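Local coordinates for protein activated BY transcription factor SSRB (Salmonella enterica, PDB 2WNW) that is a member of glycosyl hydrolase family 30 that combines a TIM-barrel domain with a beta-sandwich domain, at residues Leu72-Ser77 with Leu361-Ser366; Arg308-Tyr313 with Ser435-Leu440. One frame throughout, in Å; residues are numbered along the deposited sequence.

Interaction 1: residues Leu72-Ser77 with Leu361-Ser366; sequences LSLYFS and LRRNHS
Leu74, near the end of helix 65-76, meets Leu361 and Arg363, two residues apart on one face of strand 360-363, which both point their CB atoms at the helix. The apolar part is one methyl pair: the two leucines extend toward each other tip to tip, with Leu74 CD2 4.1 Å from Leu361 CD2. Leu361 makes this reach with CG anti to its backbone N (chi1 -158°). The second part is apolar against charged: the other methyl of Leu74, CD1, lies 4.3 Å from Arg363 NH1, approaching the guanidinium obliquely. The two branches of Leu74 are thus divided between two residues. No hydrogen bond joins the segments, and their nearest CA atoms, those of Leu74 and Arg363, are 9.9 Å apart, so side chains alone bridge the gap. The interface is small, 116 Å² summed over both sides, and lies at the surface, with Arg363 exposed.

Next to Leu74, the buried Tyr75 hydrogen-bonds through OH to Leu333 O and packs on Ile352. Leu361 and Arg363 also touch Ile352 of strand 352-355, the antiparallel neighbour of strand 360-363 in a three-stranded sheet, while Leu72 and Phe76 turn to helix 124-133.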
# COMPACT_ATOMS: atom_id res chain seq x y z
N LEU A 72 -15.79 32.82 0.52
CA LEU A 72 -16.81 31.80 0.73
C LEU A 72 -17.17 31.01 -0.53
O LEU A 72 -17.41 29.81 -0.45
CB LEU A 72 -18.07 32.43 1.33
CG LEU A 72 -17.92 32.99 2.75
CD1 LEU A 72 -19.23 33.65 3.17
CD2 LEU A 72 -17.54 31.87 3.72
N SER A 73 -17.22 31.68 -1.67
CA SER A 73 -17.55 31.00 -2.92
C SER A 73 -16.44 30.02 -3.32
O SER A 73 -16.71 28.91 -3.78
CB SER A 73 -17.73 32.01 -4.06
OG SER A 73 -18.80 32.89 -3.78
N LEU A 74 -15.20 30.44 -3.13
CA LEU A 74 -14.04 29.62 -3.47
C LEU A 74 -14.04 28.29 -2.73
O LEU A 74 -13.70 27.25 -3.29
CB LEU A 74 -12.76 30.38 -3.13
CG LEU A 74 -11.86 30.95 -4.23
CD1 LEU A 74 -12.55 30.96 -5.58
CD2 LEU A 74 -11.42 32.33 -3.81
N TYR A 75 -14.43 28.33 -1.47
CA TYR A 75 -14.44 27.14 -0.63
C TYR A 75 -15.75 26.38 -0.57
O TYR A 75 -15.76 25.15 -0.60
CB TYR A 75 -14.05 27.54 0.80
CG TYR A 75 -12.59 27.38 1.16
CD1 TYR A 75 -11.96 28.31 1.98
CD2 TYR A 75 -11.86 26.25 0.76
CE1 TYR A 75 -10.65 28.13 2.41
CE2 TYR A 75 -10.54 26.06 1.18
CZ TYR A 75 -9.94 27.01 2.01
OH TYR A 75 -8.66 26.82 2.48
N PHE A 76 -16.87 27.10 -0.51
CA PHE A 76 -18.15 26.44 -0.35
C PHE A 76 -19.14 26.43 -1.51
O PHE A 76 -20.22 25.85 -1.40
CB PHE A 76 -18.81 26.98 0.91
CG PHE A 76 -17.89 26.96 2.10
CD1 PHE A 76 -17.21 28.11 2.48
CD2 PHE A 76 -17.63 25.77 2.77
CE1 PHE A 76 -16.28 28.08 3.52
CE2 PHE A 76 -16.70 25.73 3.81
CZ PHE A 76 -16.03 26.88 4.19
N SER A 77 -18.77 27.06 -2.62
CA SER A 77 -19.64 27.07 -3.79
C SER A 77 -19.60 25.67 -4.41
O SER A 77 -18.54 25.05 -4.47
CB SER A 77 -19.15 28.09 -4.82
OG SER A 77 -19.75 27.86 -6.09
N LEU A 361 -6.36 38.44 -1.15
CA LEU A 361 -6.57 37.03 -0.85
C LEU A 361 -5.53 36.23 -1.64
O LEU A 361 -5.30 36.51 -2.82
CB LEU A 361 -7.99 36.63 -1.28
CG LEU A 361 -8.65 35.40 -0.66
CD1 LEU A 361 -8.75 35.58 0.84
CD2 LEU A 361 -10.04 35.22 -1.25
N ARG A 362 -4.91 35.24 -1.00
CA ARG A 362 -3.89 34.43 -1.66
C ARG A 362 -4.15 32.93 -1.53
O ARG A 362 -4.41 32.42 -0.43
CB ARG A 362 -2.52 34.76 -1.05
CG ARG A 362 -1.40 33.79 -1.38
CD ARG A 362 -0.50 33.60 -0.17
NE ARG A 362 -0.07 34.87 0.41
CZ ARG A 362 0.49 35.00 1.61
NH1 ARG A 362 0.68 33.94 2.37
NH2 ARG A 362 0.86 36.20 2.04
N ARG A 363 -4.07 32.22 -2.65
CA ARG A 363 -4.28 30.77 -2.66
C ARG A 363 -2.95 30.04 -2.84
O ARG A 363 -2.28 30.19 -3.86
CB ARG A 363 -5.23 30.37 -3.79
CG ARG A 363 -6.69 30.62 -3.49
CD ARG A 363 -7.56 30.32 -4.70
NE ARG A 363 -7.33 31.28 -5.77
CZ ARG A 363 -7.86 31.18 -6.98
NH1 ARG A 363 -8.65 30.16 -7.28
NH2 ARG A 363 -7.61 32.11 -7.89
N ASN A 364 -2.57 29.25 -1.83
CA ASN A 364 -1.33 28.50 -1.89
C ASN A 364 -1.49 27.22 -2.70
O ASN A 364 -2.60 26.82 -3.03
CB ASN A 364 -0.86 28.18 -0.46
CG ASN A 364 -0.43 29.42 0.29
OD1 ASN A 364 0.43 30.17 -0.18
ND2 ASN A 364 -1.02 29.65 1.46
N HIS A 365 -0.37 26.57 -3.02
CA HIS A 365 -0.41 25.33 -3.80
C HIS A 365 -1.35 24.30 -3.19
O HIS A 365 -2.06 23.59 -3.90
CB HIS A 365 1.00 24.72 -3.92
CG HIS A 365 1.85 25.36 -4.97
ND1 HIS A 365 1.80 26.71 -5.26
CD2 HIS A 365 2.81 24.84 -5.78
CE1 HIS A 365 2.70 26.99 -6.20
NE2 HIS A 365 3.32 25.88 -6.52
N SER A 366 -1.36 24.21 -1.86
CA SER A 366 -2.20 23.25 -1.17
C SER A 366 -3.68 23.39 -1.52
O SER A 366 -4.40 22.40 -1.59
CB SER A 366 -2.02 23.38 0.35
OG SER A 366 -2.34 24.68 0.78

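Interaction 2: residues Arg308-Tyr313 with Ser435-Leu440; sequences RHWHTY and SGASTL
The indole of Trp310 reaches from helix 305-322 to Ser435, in the loop leading into strand 437-442, and to Ala437, the first residue of that strand. Its CG is anti to the backbone N (chi1 164°), and chi2 of -99° sets the ring plane roughly across the CA-CB-CG plane; together these torsions carry the pyrrole N-H and the benzo carbons to the other segment. The polar grip is a hydrogen bond from Trp310 NE1 to Ser435 O, 2.7 Å long, with an N-H...O angle of 148°. The donor lies in the plane of the carbonyl, whereas the oxygen sits near the ring edge but tilted out of the indole plane, so the bond is short yet somewhat bent. It gives the buried indole N-H a partner and helps fix the rotation of the ring.

Further round the indole, Ala437 CB lies 3.6 Å from Trp310 CZ2 and 4.0 Å from Trp310 CH2, an oblique methyl contact. Ser435 uses its backbone carbonyl for the bond, in a left-handed conformation, while its CB stays 4.2 Å from Trp310 NE1. Around this site Trp310 also packs on Phe15, Pro10 and Ser8.

This buried anchor joins a helix of the TIM-barrel domain to the beta sandwich, the two-domain architecture of glycosyl hydrolase family 30.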
# COMPACT_ATOMS: atom_id res chain seq x y z
N ARG A 308 6.89 21.52 -1.88
CA ARG A 308 6.91 20.56 -0.78
C ARG A 308 5.54 20.45 -0.12
O ARG A 308 5.12 19.36 0.26
CB ARG A 308 7.93 20.96 0.29
CG ARG A 308 9.40 20.81 -0.10
CD ARG A 308 10.27 20.70 1.15
NE ARG A 308 10.03 21.80 2.08
CZ ARG A 308 10.55 23.02 1.93
NH1 ARG A 308 11.33 23.27 0.90
NH2 ARG A 308 10.28 23.98 2.80
N HIS A 309 4.86 21.59 0.02
CA HIS A 309 3.53 21.60 0.64
C HIS A 309 2.53 20.89 -0.26
O HIS A 309 1.65 20.18 0.20
CB HIS A 309 3.11 23.05 0.90
CG HIS A 309 4.00 23.77 1.87
ND1 HIS A 309 3.83 25.10 2.19
CD2 HIS A 309 5.06 23.34 2.59
CE1 HIS A 309 4.76 25.46 3.05
NE2 HIS A 309 5.52 24.41 3.31
N TRP A 310 2.69 21.10 -1.57
CA TRP A 310 1.85 20.48 -2.59
C TRP A 310 1.99 18.97 -2.42
O TRP A 310 0.99 18.25 -2.36
CB TRP A 310 2.36 20.96 -3.96
CG TRP A 310 1.92 20.19 -5.18
CD1 TRP A 310 2.64 19.24 -5.85
CD2 TRP A 310 0.73 20.40 -5.95
NE1 TRP A 310 1.98 18.86 -6.99
CE2 TRP A 310 0.81 19.56 -7.08
CE3 TRP A 310 -0.40 21.22 -5.80
CZ2 TRP A 310 -0.20 19.51 -8.06
CZ3 TRP A 310 -1.40 21.18 -6.77
CH2 TRP A 310 -1.29 20.33 -7.89
N HIS A 311 3.23 18.51 -2.33
CA HIS A 311 3.50 17.09 -2.15
C HIS A 311 2.91 16.53 -0.87
O HIS A 311 2.29 15.48 -0.87
CB HIS A 311 5.01 16.82 -2.13
CG HIS A 311 5.35 15.42 -1.71
ND1 HIS A 311 5.21 14.34 -2.55
CD2 HIS A 311 5.77 14.93 -0.52
CE1 HIS A 311 5.52 13.24 -1.89
NE2 HIS A 311 5.86 13.57 -0.66
N THR A 312 3.13 17.23 0.25
CA THR A 312 2.63 16.75 1.53
C THR A 312 1.12 16.49 1.51
O THR A 312 0.68 15.43 1.95
CB THR A 312 2.97 17.75 2.66
OG1 THR A 312 4.40 17.82 2.80
CG2 THR A 312 2.36 17.32 3.99
N TYR A 313 0.35 17.43 0.98
CA TYR A 313 -1.10 17.26 0.93
C TYR A 313 -1.52 16.12 0.00
O TYR A 313 -2.28 15.24 0.41
CB TYR A 313 -1.78 18.56 0.48
CG TYR A 313 -2.12 19.51 1.61
CD1 TYR A 313 -1.16 20.38 2.14
CD2 TYR A 313 -3.39 19.51 2.19
CE1 TYR A 313 -1.46 21.22 3.21
CE2 TYR A 313 -3.70 20.34 3.26
CZ TYR A 313 -2.74 21.19 3.77
OH TYR A 313 -3.05 22.00 4.83
N SER A 435 5.95 16.44 -10.57
CA SER A 435 5.06 16.97 -9.54
C SER A 435 3.66 17.28 -10.06
O SER A 435 2.82 17.81 -9.34
CB SER A 435 5.66 18.23 -8.90
OG SER A 435 6.82 17.92 -8.16
N GLY A 436 3.39 16.94 -11.32
CA GLY A 436 2.08 17.21 -11.86
C GLY A 436 1.00 16.33 -11.25
O GLY A 436 1.28 15.25 -10.74
N ALA A 437 -0.23 16.82 -11.29
CA ALA A 437 -1.37 16.07 -10.77
C ALA A 437 -2.50 16.22 -11.78
O ALA A 437 -2.64 17.26 -12.42
CB ALA A 437 -1.80 16.62 -9.42
N SER A 438 -3.29 15.16 -11.93
CA SER A 438 -4.40 15.19 -12.86
C SER A 438 -5.58 14.43 -12.29
O SER A 438 -5.42 13.43 -11.59
CB SER A 438 -4.00 14.56 -14.20
OG SER A 438 -2.92 15.26 -14.80
N THR A 439 -6.78 14.93 -12.57
CA THR A 439 -7.99 14.28 -12.13
C THR A 439 -8.78 13.98 -13.40
O THR A 439 -9.06 14.88 -14.20
CB THR A 439 -8.83 15.18 -11.20
OG1 THR A 439 -8.04 15.55 -10.06
CG2 THR A 439 -10.07 14.43 -10.73
N LEU A 440 -9.09 12.70 -13.61
CA LEU A 440 -9.83 12.25 -14.78
C LEU A 440 -11.25 11.89 -14.37
O LEU A 440 -11.45 11.14 -13.41
CB LEU A 440 -9.14 11.03 -15.39
CG LEU A 440 -9.79 10.34 -16.60
CD1 LEU A 440 -9.78 11.27 -17.80
CD2 LEU A 440 -9.04 9.05 -16.91

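Overall arrangement
Interaction 1 is a surface contact and interaction 2 a buried one, although they bury similar areas. Their chemistry differs accordingly: 72-77 with 361-366 relies on leucine methyls and the guanidinium end of an exposed arginine, whereas 308-313 with 435-440 adds a directed hydrogen bond to its apolar contact. The first joins two parts of the TIM-barrel domain; the second crosses from that domain to the beta sandwich. Their centres are 16 Å apart, and His365 and Ser366 connect them by packing against helix 305-322: His365 O lies 3.5 Å from Trp310 CE3, and Ser366 CB lies 3.6 Å from Tyr313 CD1.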